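Long-range contact in dipeptidase AC. Metallo peptidase. MEROPS family M19 (Rhodobacter sphaeroides, PDB 3LY0), which probably hydrolyses dipeptides as a zinc-dependent metallopeptidase, and here holds a phosphinate mimic of L-Ala-D-Ala beside two zinc ions: residues L151-P164 with L197-D209. Numbering follows the deposited sequence.
Sequences LHLFHSLGLRSLGP and LVAECNRLKIMLD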
ATOM      1  N   LEU A 151      12.475 -15.377   3.853  1.00 10.28           N
ATOM      2  CA  LEU A 151      12.195 -14.181   4.639  1.00  9.83           C
ATOM      3  C   LEU A 151      13.497 -13.576   5.153  1.00 11.12           C
ATOM      4  O   LEU A 151      13.694 -12.368   5.103  1.00 10.88           O
ATOM      5  CB  LEU A 151      11.243 -14.493   5.802  1.00 12.18           C
ATOM      6  CG  LEU A 151      10.781 -13.288   6.629  1.00 12.84           C
ATOM      7  CD1 LEU A 151       9.828 -12.448   5.799  1.00 13.68           C
ATOM      8  CD2 LEU A 151      10.087 -13.757   7.912  1.00 14.10           C
ATOM      9  N   HIS A 152      14.400 -14.429   5.626  1.00 10.94           N
ATOM     10  CA  HIS A 152      15.677 -13.949   6.123  1.00 11.31           C
ATOM     11  C   HIS A 152      16.533 -13.397   4.997  1.00 11.14           C
ATOM     12  O   HIS A 152      17.197 -12.377   5.163  1.00 12.17           O
ATOM     13  CB  HIS A 152      16.395 -15.058   6.891  1.00 11.95           C
ATOM     14  CG  HIS A 152      15.618 -15.543   8.068  1.00 12.53           C
ATOM     15  ND1 HIS A 152      15.725 -14.967   9.314  1.00 14.38           N
ATOM     16  CD2 HIS A 152      14.686 -16.520   8.179  1.00 16.22           C
ATOM     17  CE1 HIS A 152      14.902 -15.580  10.147  1.00 12.99           C
ATOM     18  NE2 HIS A 152      14.267 -16.529   9.487  1.00 16.86           N
ATOM     19  N   LEU A 153      16.506 -14.057   3.844  1.00 11.17           N
ATOM     20  CA  LEU A 153      17.230 -13.557   2.681  1.00 12.52           C
ATOM     21  C   LEU A 153      16.735 -12.177   2.265  1.00 10.54           C
ATOM     22  O   LEU A 153      17.529 -11.246   2.121  1.00 11.79           O
ATOM     23  CB  LEU A 153      17.097 -14.518   1.505  1.00 11.52           C
ATOM     24  CG  LEU A 153      17.805 -15.860   1.654  1.00 11.28           C
ATOM     25  CD1 LEU A 153      17.493 -16.718   0.446  1.00 13.15           C
ATOM     26  CD2 LEU A 153      19.300 -15.652   1.772  1.00 14.44           C
ATOM     27  N   PHE A 154      15.424 -12.035   2.088  1.00 11.49           N
ATOM     28  CA  PHE A 154      14.884 -10.751   1.659  1.00 10.63           C
ATOM     29  C   PHE A 154      15.143  -9.671   2.701  1.00 11.76           C
ATOM     30  O   PHE A 154      15.453  -8.540   2.351  1.00 10.76           O
ATOM     31  CB  PHE A 154      13.390 -10.864   1.307  1.00 11.96           C
ATOM     32  CG  PHE A 154      13.135 -11.329  -0.105  1.00 14.06           C
ATOM     33  CD1 PHE A 154      13.209 -10.433  -1.166  1.00 15.45           C
ATOM     34  CD2 PHE A 154      12.805 -12.654  -0.374  1.00 13.99           C
ATOM     35  CE1 PHE A 154      12.975 -10.848  -2.470  1.00 15.78           C
ATOM     36  CE2 PHE A 154      12.568 -13.084  -1.678  1.00 15.32           C
ATOM     37  CZ  PHE A 154      12.656 -12.173  -2.728  1.00 17.77           C
ATOM     38  N   HIS A 155      15.022 -10.012   3.977  1.00 10.71           N
ATOM     39  CA  HIS A 155      15.316  -9.054   5.030  1.00 11.94           C
ATOM     40  C   HIS A 155      16.762  -8.563   4.929  1.00 12.07           C
ATOM     41  O   HIS A 155      17.036  -7.364   5.082  1.00 11.36           O
ATOM     42  CB  HIS A 155      15.071  -9.681   6.397  1.00 12.26           C
ATOM     43  CG  HIS A 155      15.362  -8.753   7.528  1.00 12.00           C
ATOM     44  ND1 HIS A 155      16.543  -8.801   8.240  1.00 17.17           N
ATOM     45  CD2 HIS A 155      14.644  -7.730   8.051  1.00 13.45           C
ATOM     46  CE1 HIS A 155      16.530  -7.857   9.167  1.00 19.04           C
ATOM     47  NE2 HIS A 155      15.390  -7.196   9.074  1.00 15.28           N
ATOM     48  N   SER A 156      17.674  -9.488   4.660  1.00 12.12           N
ATOM     49  CA  SER A 156      19.087  -9.162   4.570  1.00 12.95           C
ATOM     50  C   SER A 156      19.367  -8.166   3.464  1.00 16.35           C
ATOM     51  O   SER A 156      20.271  -7.335   3.588  1.00 19.73           O
ATOM     52  CB  SER A 156      19.894 -10.430   4.342  1.00 14.90           C
ATOM     53  OG  SER A 156      19.927 -11.212   5.521  1.00 24.66           O
ATOM     54  N   LEU A 157      18.607  -8.242   2.379  1.00 14.18           N
ATOM     55  CA  LEU A 157      18.829  -7.323   1.271  1.00 14.57           C
ATOM     56  C   LEU A 157      17.951  -6.065   1.294  1.00 14.87           C
ATOM     57  O   LEU A 157      18.024  -5.239   0.380  1.00 17.15           O
ATOM     58  CB  LEU A 157      18.782  -8.053  -0.078  1.00 16.17           C
ATOM     59  CG  LEU A 157      17.519  -8.824  -0.443  1.00 15.64           C
ATOM     60  CD1 LEU A 157      16.413  -7.861  -0.824  1.00 17.04           C
ATOM     61  CD2 LEU A 157      17.816  -9.742  -1.606  1.00 22.14           C
ATOM     62  N   GLY A 158      17.140  -5.909   2.341  1.00 11.81           N
ATOM     63  CA  GLY A 158      16.465  -4.645   2.579  1.00 12.69           C
ATOM     64  C   GLY A 158      14.960  -4.684   2.770  1.00 10.74           C
ATOM     65  O   GLY A 158      14.343  -3.644   2.969  1.00 11.05           O
ATOM     66  N   LEU A 159      14.353  -5.862   2.711  1.00 10.71           N
ATOM     67  CA  LEU A 159      12.905  -5.931   2.888  1.00 10.66           C
ATOM     68  C   LEU A 159      12.532  -5.476   4.295  1.00 10.91           C
ATOM     69  O   LEU A 159      13.079  -5.997   5.280  1.00 10.45           O
ATOM     70  CB  LEU A 159      12.407  -7.353   2.657  1.00 10.42           C
ATOM     71  CG  LEU A 159      10.889  -7.499   2.780  1.00  9.50           C
ATOM     72  CD1 LEU A 159      10.204  -6.894   1.561  1.00 10.92           C
ATOM     73  CD2 LEU A 159      10.519  -8.964   2.942  1.00 12.35           C
ATOM     74  N   ARG A 160      11.589  -4.534   4.404  1.00  9.56           N
ATOM     75  CA  ARG A 160      11.197  -4.036   5.719  1.00 10.09           C
ATOM     76  C   ARG A 160       9.696  -4.074   5.995  1.00 10.91           C
ATOM     77  O   ARG A 160       9.253  -3.713   7.088  1.00 10.93           O
ATOM     78  CB  ARG A 160      11.732  -2.616   5.939  1.00 10.64           C
ATOM     79  CG  ARG A 160      13.258  -2.527   6.052  1.00 11.94           C
ATOM     80  CD  ARG A 160      13.763  -3.188   7.330  1.00 12.71           C
ATOM     81  NE  ARG A 160      15.220  -3.138   7.482  1.00 12.39           N
ATOM     82  CZ  ARG A 160      16.052  -4.041   6.979  1.00 12.34           C
ATOM     83  NH1 ARG A 160      17.360  -3.928   7.192  1.00 16.17           N
ATOM     84  NH2 ARG A 160      15.595  -5.055   6.261  1.00 12.75           N
ATOM     85  N   SER A 161       8.922  -4.532   5.014  1.00  8.92           N
ATOM     86  CA  SER A 161       7.472  -4.517   5.106  1.00  8.95           C
ATOM     87  C   SER A 161       6.924  -5.642   4.259  1.00 10.65           C
ATOM     88  O   SER A 161       7.428  -5.900   3.168  1.00  9.52           O
ATOM     89  CB  SER A 161       6.961  -3.187   4.556  1.00 10.70           C
ATOM     90  OG  SER A 161       5.562  -3.085   4.694  1.00 14.12           O
ATOM     91  N   LEU A 162       5.881  -6.304   4.749  1.00  8.81           N
ATOM     92  CA  LEU A 162       5.339  -7.473   4.078  1.00  8.90           C
ATOM     93  C   LEU A 162       3.847  -7.622   4.362  1.00 10.21           C
ATOM     94  O   LEU A 162       3.421  -7.665   5.524  1.00 10.15           O
ATOM     95  CB  LEU A 162       6.096  -8.727   4.556  1.00 10.92           C
ATOM     96  CG  LEU A 162       5.599 -10.084   4.070  1.00 12.14           C
ATOM     97  CD1 LEU A 162       5.611 -10.164   2.557  1.00 17.55           C
ATOM     98  CD2 LEU A 162       6.428 -11.219   4.672  1.00 20.45           C
ATOM     99  N   GLY A 163       3.056  -7.702   3.293  1.00  8.72           N
ATOM    100  CA  GLY A 163       1.687  -8.181   3.401  1.00  9.02           C
ATOM    101  C   GLY A 163       1.664  -9.673   3.105  1.00  9.64           C
ATOM    102  O   GLY A 163       2.057 -10.102   2.026  1.00 10.82           O
ATOM    103  N   PRO A 164       1.212 -10.492   4.063  1.00  9.99           N
ATOM    104  CA  PRO A 164       1.240 -11.941   3.821  1.00  9.99           C
ATOM    105  C   PRO A 164       0.488 -12.368   2.564  1.00 10.32           C
ATOM    106  O   PRO A 164       0.874 -13.352   1.920  1.00 11.85           O
ATOM    107  CB  PRO A 164       0.573 -12.515   5.072  1.00 12.18           C
ATOM    108  CG  PRO A 164       0.873 -11.507   6.142  1.00 12.34           C
ATOM    109  CD  PRO A 164       0.842 -10.159   5.448  1.00 11.14           C
ATOM    110  N   LEU A 197       4.923 -17.002  10.196  1.00 12.95           N
ATOM    111  CA  LEU A 197       5.327 -15.789   9.483  1.00 11.65           C
ATOM    112  C   LEU A 197       5.121 -14.521  10.317  1.00 11.68           C
ATOM    113  O   LEU A 197       5.986 -13.645  10.353  1.00 11.28           O
ATOM    114  CB  LEU A 197       4.593 -15.684   8.146  1.00  9.63           C
ATOM    115  CG  LEU A 197       4.899 -14.437   7.317  1.00 10.01           C
ATOM    116  CD1 LEU A 197       6.334 -14.456   6.796  1.00 12.94           C
ATOM    117  CD2 LEU A 197       3.928 -14.349   6.171  1.00 11.42           C
ATOM    118  N   VAL A 198       3.980 -14.425  10.997  1.00 12.12           N
ATOM    119  CA  VAL A 198       3.744 -13.293  11.886  1.00 12.38           C
ATOM    120  C   VAL A 198       4.812 -13.223  12.972  1.00 12.21           C
ATOM    121  O   VAL A 198       5.389 -12.174  13.224  1.00 12.57           O
ATOM    122  CB  VAL A 198       2.335 -13.361  12.532  1.00 13.65           C
ATOM    123  CG1 VAL A 198       2.193 -12.327  13.647  1.00 12.78           C
ATOM    124  CG2 VAL A 198       1.263 -13.171  11.477  1.00 14.98           C
ATOM    125  N   ALA A 199       5.079 -14.360  13.608  1.00 12.70           N
ATOM    126  CA  ALA A 199       6.056 -14.401  14.684  1.00 15.70           C
ATOM    127  C   ALA A 199       7.449 -13.992  14.201  1.00 11.40           C
ATOM    128  O   ALA A 199       8.154 -13.254  14.881  1.00 13.33           O
ATOM    129  CB  ALA A 199       6.090 -15.790  15.312  1.00 15.63           C
ATOM    130  N   GLU A 200       7.829 -14.468  13.015  1.00 13.11           N
ATOM    131  CA  GLU A 200       9.163 -14.205  12.487  1.00 13.06           C
ATOM    132  C   GLU A 200       9.302 -12.762  12.026  1.00 11.36           C
ATOM    133  O   GLU A 200      10.352 -12.142  12.216  1.00 12.90           O
ATOM    134  CB  GLU A 200       9.508 -15.164  11.350  1.00 13.75           C
ATOM    135  CG  GLU A 200      10.995 -15.269  11.084  1.00 14.23           C
ATOM    136  CD  GLU A 200      11.740 -15.861  12.262  1.00 24.39           C
ATOM    137  OE1 GLU A 200      12.925 -15.524  12.452  1.00 32.15           O
ATOM    138  OE2 GLU A 200      11.129 -16.664  13.000  1.00 26.48           O
ATOM    139  N   CYS A 201       8.234 -12.213  11.448  1.00 11.39           N
ATOM    140  CA  CYS A 201       8.266 -10.793  11.084  1.00 12.24           C
ATOM    141  C   CYS A 201       8.392  -9.919  12.327  1.00 11.69           C
ATOM    142  O   CYS A 201       9.135  -8.936  12.331  1.00 12.11           O
ATOM    143  CB  CYS A 201       7.048 -10.377  10.260  1.00 10.64           C
ATOM    144  SG  CYS A 201       7.086 -10.953   8.549  1.00 12.30           S
ATOM    145  N   ASN A 202       7.659 -10.268  13.386  1.00 11.42           N
ATOM    146  CA  ASN A 202       7.816  -9.549  14.648  1.00 12.07           C
ATOM    147  C   ASN A 202       9.263  -9.598  15.152  1.00 13.89           C
ATOM    148  O   ASN A 202       9.812  -8.597  15.600  1.00 14.17           O
ATOM    149  CB  ASN A 202       6.910 -10.134  15.735  1.00 15.05           C
ATOM    150  CG  ASN A 202       5.430  -9.746  15.583  1.00 13.58           C
ATOM    151  OD1 ASN A 202       4.587 -10.298  16.280  1.00 14.58           O
ATOM    152  ND2 ASN A 202       5.119  -8.787  14.704  1.00 14.32           N
ATOM    153  N   ARG A 203       9.873 -10.777  15.088  1.00 14.04           N
ATOM    154  CA  ARG A 203      11.236 -10.929  15.584  1.00 16.55           C
ATOM    155  C   ARG A 203      12.229 -10.127  14.747  1.00 13.97           C
ATOM    156  O   ARG A 203      13.131  -9.485  15.282  1.00 17.10           O
ATOM    157  CB  ARG A 203      11.635 -12.404  15.625  1.00 17.10           C
ATOM    158  CG  ARG A 203      12.789 -12.679  16.579  1.00 24.63           C
ATOM    159  CD  ARG A 203      13.183 -14.146  16.567  1.00 25.21           C
ATOM    160  NE  ARG A 203      13.691 -14.548  15.258  1.00 24.80           N
ATOM    161  CZ  ARG A 203      14.900 -14.234  14.801  1.00 25.95           C
ATOM    162  NH1 ARG A 203      15.283 -14.638  13.596  1.00 28.96           N
ATOM    163  NH2 ARG A 203      15.725 -13.507  15.545  1.00 31.46           N
ATOM    164  N   LEU A 204      12.052 -10.166  13.431  1.00 11.67           N
ATOM    165  CA  LEU A 204      12.914  -9.433  12.511  1.00 12.39           C
ATOM    166  C   LEU A 204      12.578  -7.950  12.408  1.00 12.64           C
ATOM    167  O   LEU A 204      13.308  -7.199  11.757  1.00 14.02           O
ATOM    168  CB  LEU A 204      12.855 -10.062  11.121  1.00 13.72           C
ATOM    169  CG  LEU A 204      13.482 -11.460  11.026  1.00 11.77           C
ATOM    170  CD1 LEU A 204      13.237 -12.061   9.645  1.00 14.27           C
ATOM    171  CD2 LEU A 204      14.972 -11.395  11.336  1.00 15.85           C
ATOM    172  N   LYS A 205      11.481  -7.536  13.050  1.00 12.39           N
ATOM    173  CA  LYS A 205      10.997  -6.153  12.970  1.00 13.28           C
ATOM    174  C   LYS A 205      10.675  -5.763  11.529  1.00 12.05           C
ATOM    175  O   LYS A 205      11.018  -4.668  11.068  1.00 14.58           O
ATOM    176  CB  LYS A 205      12.015  -5.188  13.582  1.00 15.09           C
ATOM    177  CG  LYS A 205      12.417  -5.545  15.006  1.00 19.07           C
ATOM    178  CD  LYS A 205      11.222  -5.466  15.935  1.00 19.40           C
ATOM    179  CE  LYS A 205      11.578  -5.925  17.348  1.00 27.47           C
ATOM    180  NZ  LYS A 205      11.725  -7.413  17.458  1.00 28.83           N
ATOM    181  N   ILE A 206      10.034  -6.685  10.822  1.00  9.99           N
ATOM    182  CA  ILE A 206       9.435  -6.436   9.511  1.00 10.98           C
ATOM    183  C   ILE A 206       7.971  -6.066   9.726  1.00 10.25           C
ATOM    184  O   ILE A 206       7.228  -6.813  10.355  1.00 11.39           O
ATOM    185  CB  ILE A 206       9.523  -7.696   8.618  1.00 11.04           C
ATOM    186  CG1 ILE A 206      10.991  -8.026   8.320  1.00 11.18           C
ATOM    187  CG2 ILE A 206       8.736  -7.501   7.320  1.00 11.35           C
ATOM    188  CD1 ILE A 206      11.190  -9.327   7.572  1.00 13.12           C
ATOM    189  N   MET A 207       7.557  -4.911   9.208  1.00  9.70           N
ATOM    190  CA  MET A 207       6.170  -4.463   9.352  1.00 10.00           C
ATOM    191  C   MET A 207       5.235  -5.404   8.611  1.00 10.57           C
ATOM    192  O   MET A 207       5.487  -5.761   7.467  1.00 12.12           O
ATOM    193  CB  MET A 207       6.016  -3.043   8.787  1.00  9.34           C
ATOM    194  CG  MET A 207       4.679  -2.329   9.108  1.00  9.42           C
ATOM    195  SD  MET A 207       4.333  -0.879   8.029  1.00  6.63           S
ATOM    196  CE  MET A 207       3.508  -1.718   6.671  1.00 13.60           C
ATOM    197  N   LEU A 208       4.149  -5.797   9.267  1.00  9.88           N
ATOM    198  CA  LEU A 208       3.108  -6.580   8.613  1.00  9.87           C
ATOM    199  C   LEU A 208       2.024  -5.660   8.079  1.00  9.85           C
ATOM    200  O   LEU A 208       1.588  -4.741   8.770  1.00  9.85           O
ATOM    201  CB  LEU A 208       2.495  -7.554   9.613  1.00 10.90           C
ATOM    202  CG  LEU A 208       3.436  -8.677  10.025  1.00 11.43           C
ATOM    203  CD1 LEU A 208       3.053  -9.210  11.399  1.00 13.18           C
ATOM    204  CD2 LEU A 208       3.405  -9.772   8.974  1.00 12.90           C
ATOM    205  N   ASP A 209       1.597  -5.916   6.848  1.00  9.42           N
ATOM    206  CA  ASP A 209       0.574  -5.117   6.189  1.00  9.12           C
ATOM    207  C   ASP A 209      -0.685  -5.968   6.025  1.00  9.36           C
ATOM    208  O   ASP A 209      -0.652  -7.036   5.397  1.00 10.47           O
ATOM    209  CB  ASP A 209       1.086  -4.670   4.819  1.00  9.56           C
ATOM    210  CG  ASP A 209       0.102  -3.780   4.070  1.00 10.36           C
ATOM    211  OD1 ASP A 209      -0.940  -3.371   4.636  1.00  9.59           O
ATOM    212  OD2 ASP A 209       0.390  -3.486   2.887  1.00 10.20           O
TER
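Three backbone hydrogen bonds join Arg160–Leu162 to Met207–Asp209 in parallel register. Met207 N donates to Arg160 O (3.0 Å), Leu162 N to Met207 O (2.8 Å) and Asp209 N to Leu162 O (2.9 Å). Arg160 O also accepts from Trp355 NE1. On the Ser161 and Met207 face, Met207 CE lies against Ser161 OG, whose polar partner is His137 ND1. Leu162 and Leu208 point to the other face, and there Leu162 CD2 meets Cys201 SG and Leu197 CD1.

Above that face the axes of helix segments 151-157 and 197-204 come within 11.5 Å, with a signed crossing angle of -28°. Leu151, with CG anti to its amide nitrogen (chi1 -175°), enters as a knob among Leu197, Glu200, Cys201 and Leu204; its CD2 lies 3.6 Å from Glu200 CG, while CD1 abuts Ile206 CD1. Arg203 grips Glu200 OE1 side-on through NE and NH1, the NH1 bond being 2.8 Å, and that oxygen also lies 3.0 Å from His152 CE1. A glutamine in place of Glu200 would probably leave the Arg203 guanidinium without its charged mate and freer to swing away from the His152 edge. The His155 ring has Leu204 CB over one face and Arg160 NH2 over the opposite one, the latter nitrogen being held by His155 O and Leu159 O.

At the C-terminal end of strand 207-208, Asp209, whose OD2 is hydrogen-bonded to Thr232 OG1 and OD1 to Ser211 N, approaches the zinc ligands His13 and His233. Two helices, each leading into a strand, thus pack side by side in this TIM-barrel family member: strand 159-163 lies between 132-139 and 207-208, and helices 149-157 and 192-204 lie on its Leu162 face.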